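Enoyl-CoA hydratase (Thermus thermophilus, PDB 1WZ8) probably catalyses the reversible addition of water to the double bond of enoyl-CoA thioesters, as a hexameric member of the crotonase family. Local coordinates at residues L188-D192 with E193-E197; Q208-K211 with E212-H215. All coordinates share one frame; numbering follows the deposited sequence.

Contact 1: residues L188-D192 with E193-E197; sequences LAVED and EKVYE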
# COMPACT_ATOMS: atom_id res chain seq x y z
N LEU A 188 24.38 14.38 8.11
CA LEU A 188 25.52 15.28 8.20
C LEU A 188 26.82 14.66 7.74
O LEU A 188 27.04 13.46 7.91
CB LEU A 188 25.71 15.75 9.64
CG LEU A 188 24.59 16.51 10.35
CD1 LEU A 188 24.88 16.52 11.84
CD2 LEU A 188 24.47 17.94 9.79
N ALA A 189 27.68 15.50 7.17
CA ALA A 189 29.00 15.09 6.73
C ALA A 189 29.93 16.15 7.30
O ALA A 189 29.83 17.31 6.92
CB ALA A 189 29.09 15.08 5.21
N VAL A 190 30.80 15.75 8.22
CA VAL A 190 31.74 16.68 8.86
C VAL A 190 33.18 16.27 8.59
O VAL A 190 33.43 15.26 7.94
CB VAL A 190 31.52 16.70 10.39
CG1 VAL A 190 30.10 17.15 10.71
CG2 VAL A 190 31.79 15.31 10.97
N GLU A 191 34.13 17.06 9.09
CA GLU A 191 35.54 16.72 8.89
C GLU A 191 35.73 15.34 9.50
O GLU A 191 35.24 15.07 10.60
CB GLU A 191 36.46 17.74 9.57
CG GLU A 191 36.35 19.16 9.01
CD GLU A 191 36.68 19.26 7.53
OE1 GLU A 191 37.56 18.50 7.06
OE2 GLU A 191 36.07 20.10 6.84
N ASP A 192 36.43 14.46 8.79
CA ASP A 192 36.64 13.10 9.26
C ASP A 192 36.97 12.97 10.74
O ASP A 192 36.46 12.08 11.42
CB ASP A 192 37.74 12.44 8.43
CG ASP A 192 37.38 12.32 6.96
OD1 ASP A 192 38.23 11.83 6.19
OD2 ASP A 192 36.26 12.70 6.58
N GLU A 193 37.83 13.86 11.23
CA GLU A 193 38.22 13.83 12.63
C GLU A 193 37.12 14.20 13.62
O GLU A 193 37.22 13.86 14.80
CB GLU A 193 39.39 14.78 12.86
CG GLU A 193 40.71 14.09 13.02
CD GLU A 193 40.62 12.96 14.02
OE1 GLU A 193 40.13 13.20 15.15
OE2 GLU A 193 41.05 11.84 13.69
N LYS A 194 36.09 14.89 13.14
CA LYS A 194 34.99 15.35 13.98
C LYS A 194 33.78 14.43 14.01
O LYS A 194 32.79 14.74 14.69
CB LYS A 194 34.53 16.73 13.50
CG LYS A 194 35.60 17.81 13.51
CD LYS A 194 35.87 18.29 14.92
CE LYS A 194 36.85 19.45 14.93
NZ LYS A 194 36.98 20.04 16.30
N VAL A 195 33.83 13.31 13.29
CA VAL A 195 32.69 12.40 13.23
C VAL A 195 32.15 11.96 14.59
O VAL A 195 30.99 12.23 14.91
CB VAL A 195 33.03 11.14 12.38
CG1 VAL A 195 31.85 10.17 12.38
CG2 VAL A 195 33.37 11.57 10.95
N TYR A 196 32.98 11.29 15.38
CA TYR A 196 32.51 10.85 16.69
C TYR A 196 32.04 12.02 17.55
O TYR A 196 30.98 11.95 18.18
CB TYR A 196 33.61 10.09 17.44
CG TYR A 196 33.18 9.68 18.83
CD1 TYR A 196 32.18 8.73 19.01
CD2 TYR A 196 33.73 10.29 19.96
CE1 TYR A 196 31.74 8.39 20.29
CE2 TYR A 196 33.29 9.96 21.24
CZ TYR A 196 32.30 9.01 21.40
OH TYR A 196 31.86 8.68 22.66
N GLU A 197 32.81 13.10 17.57
CA GLU A 197 32.45 14.27 18.35
C GLU A 197 31.06 14.82 18.00
O GLU A 197 30.26 15.11 18.90
CB GLU A 197 33.49 15.38 18.16
CG GLU A 197 33.10 16.73 18.72
CD GLU A 197 34.20 17.76 18.57
OE1 GLU A 197 35.26 17.58 19.19
OE2 GLU A 197 34.00 18.75 17.82

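Contact 2: residues Q208-K211 with E212-H215; sequences QGPK and EALH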
# COMPACT_ATOMS: atom_id res chain seq x y z
N GLN A 208 18.38 14.84 25.45
CA GLN A 208 17.83 15.99 26.16
C GLN A 208 16.43 16.34 25.67
O GLN A 208 15.77 17.21 26.23
CB GLN A 208 18.75 17.20 25.99
CG GLN A 208 20.09 17.04 26.68
CD GLN A 208 21.05 18.16 26.35
OE1 GLN A 208 22.16 18.22 26.88
NE2 GLN A 208 20.63 19.05 25.46
N GLY A 209 16.00 15.65 24.62
CA GLY A 209 14.68 15.91 24.08
C GLY A 209 13.59 15.17 24.83
O GLY A 209 13.88 14.43 25.78
N PRO A 210 12.32 15.34 24.43
CA PRO A 210 11.17 14.69 25.07
C PRO A 210 11.09 13.21 24.68
O PRO A 210 10.78 12.87 23.53
CB PRO A 210 9.99 15.50 24.56
CG PRO A 210 10.42 15.87 23.18
CD PRO A 210 11.88 16.24 23.35
N LYS A 211 11.36 12.35 25.65
CA LYS A 211 11.38 10.90 25.46
C LYS A 211 10.17 10.29 24.74
O LYS A 211 10.33 9.60 23.73
CB LYS A 211 11.56 10.22 26.82
CG LYS A 211 11.78 8.72 26.77
CD LYS A 211 12.21 8.22 28.14
CE LYS A 211 12.64 6.76 28.10
NZ LYS A 211 13.26 6.34 29.39
N GLU A 212 8.98 10.54 25.26
CA GLU A 212 7.78 10.00 24.64
C GLU A 212 7.52 10.58 23.25
O GLU A 212 7.20 9.84 22.31
CB GLU A 212 6.55 10.25 25.52
CG GLU A 212 5.25 9.75 24.89
CD GLU A 212 4.05 9.94 25.79
OE1 GLU A 212 4.05 9.38 26.90
OE2 GLU A 212 3.09 10.63 25.38
N ALA A 213 7.65 11.89 23.12
CA ALA A 213 7.42 12.55 21.84
C ALA A 213 8.40 12.04 20.79
O ALA A 213 8.02 11.85 19.64
CB ALA A 213 7.54 14.06 22.00
N LEU A 214 9.65 11.82 21.17
CA LEU A 214 10.65 11.31 20.23
C LEU A 214 10.30 9.89 19.79
O LEU A 214 10.38 9.55 18.61
CB LEU A 214 12.05 11.34 20.86
CG LEU A 214 12.71 12.72 20.92
CD1 LEU A 214 13.91 12.68 21.85
CD2 LEU A 214 13.12 13.16 19.52
N HIS A 215 9.90 9.06 20.75
CA HIS A 215 9.53 7.68 20.46
C HIS A 215 8.38 7.67 19.46
O HIS A 215 8.44 6.98 18.44
CB HIS A 215 9.11 6.97 21.75
CG HIS A 215 8.51 5.62 21.53
ND1 HIS A 215 8.86 4.82 20.47
CD2 HIS A 215 7.58 4.93 22.23
CE1 HIS A 215 8.17 3.69 20.53
NE2 HIS A 215 7.39 3.73 21.59

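Contact 1: residues L188-D192 with E193-E197
Lys194 N donates to Glu191 O over 2.7 Å with an N-H...O angle of 150°, an i to i+3 backbone bond that turns the chain from strand 188-190 towards helix 195-207. The donor approaches from above the carbonyl plane, 42° out of it, and so does not lie on a lone pair. One residue further on, Val195 N reaches Asp192 O at 3.5 Å; this second i to i+3 bond is straight but weak by its length.

Inside the turn, Val190 supplies the apolar surface. With CG1 anti to the carbonyl carbon (chi1 -60°), CG2 falls between the backbone N and that carbon and points at the turn backbone, 3.7 Å from Val195 N. The same methyl meets Val195 CG2 at 4.1 Å, methyl against methyl, and also lies near CB of Lys194. Val195 CG2 has a second neighbour in Asp192 O, 3.2 Å away.

Strand 188-190 is an outermost strand of the chain's six-stranded mixed sheet in this crotonase fold, paired with strand 128-132, and the turn starts the helix that follows it. Alongside, Lys194 CG lies 4.0 Å from Glu191 CB. The lysine chain bends at its second torsion and carries NZ to Glu197 OE2, three residues ahead, in a salt bridge of 3.6 Å between Lys194 NZ and that oxygen. Asp192 OD2 accepts a hydrogen bond from Gly134 N, outside the turn.

Contact 2: residues Q208-K211 with E212-H215
Leu214 N and His215 N donate to Pro210 O and Lys211 O in the two i to i+4 bonds that open helix 211-226, with Pro210 in the N-cap position. The first measures 2.8 Å from Leu214 N to Pro210 O; its C=O...N angle of 168° places the donor nearly in line with the carbonyl bond. The second is longer, 3.1 Å from His215 N to Lys211 O, and its donor is tilted 25° from the carbonyl plane.

Pro210 has no side-chain acceptor to offer, because proline brings only a ring. Glu247 of the second subunit accepts from Glu212 N through OE2 and from Ala213 N through OE1, so one carboxylate holds two N-H groups of the first turn across the subunit interface of the hexamer.

Apolar contacts follow the same turn. Pro210 CG touches Ala213 CB at 3.6 Å, and the ring also packs on Phe263 of the second subunit. Leu214 comes back over the start of the helix, its CG anti to its own carbonyl carbon, beside its N (chi1 -77°); CG lies 3.2 Å from Pro210 O and CD1 3.9 Å from Gly209 C. Cut back to alanine, Leu214 would lose CG and CD1, which would probably open a gap beside Pro210 O and Gly209 and leave Leu142 of the second subunit without this packing partner.

Among the polar side chains, Glu212, extended beyond CG, reaches the third subunit, where OE1 is hydrogen-bonded to His83 NE2. The rings of His215 and Trp91 of that subunit meet with their planes inclined to each other, while His215 CB remains 3.5 Å from Lys211 O.

Contacts 1 and 2 lie in series along the chain at the starts of two successive helices: contact 1 leads into helix 195-207, and contact 2 follows that helix and opens helix 211-226. Their centres are 25 Å apart and their nearest atoms about 12 Å, so they do not touch and are joined through helix 195-207. The surroundings differ. Contact 1, centred 18 Å from the centre of the chain, adjoins the edge of the six-stranded sheet, and Leu188 packs on Tyr167 of the second subunit. Contact 2, at 24 Å, lies at the interfaces with two other subunits.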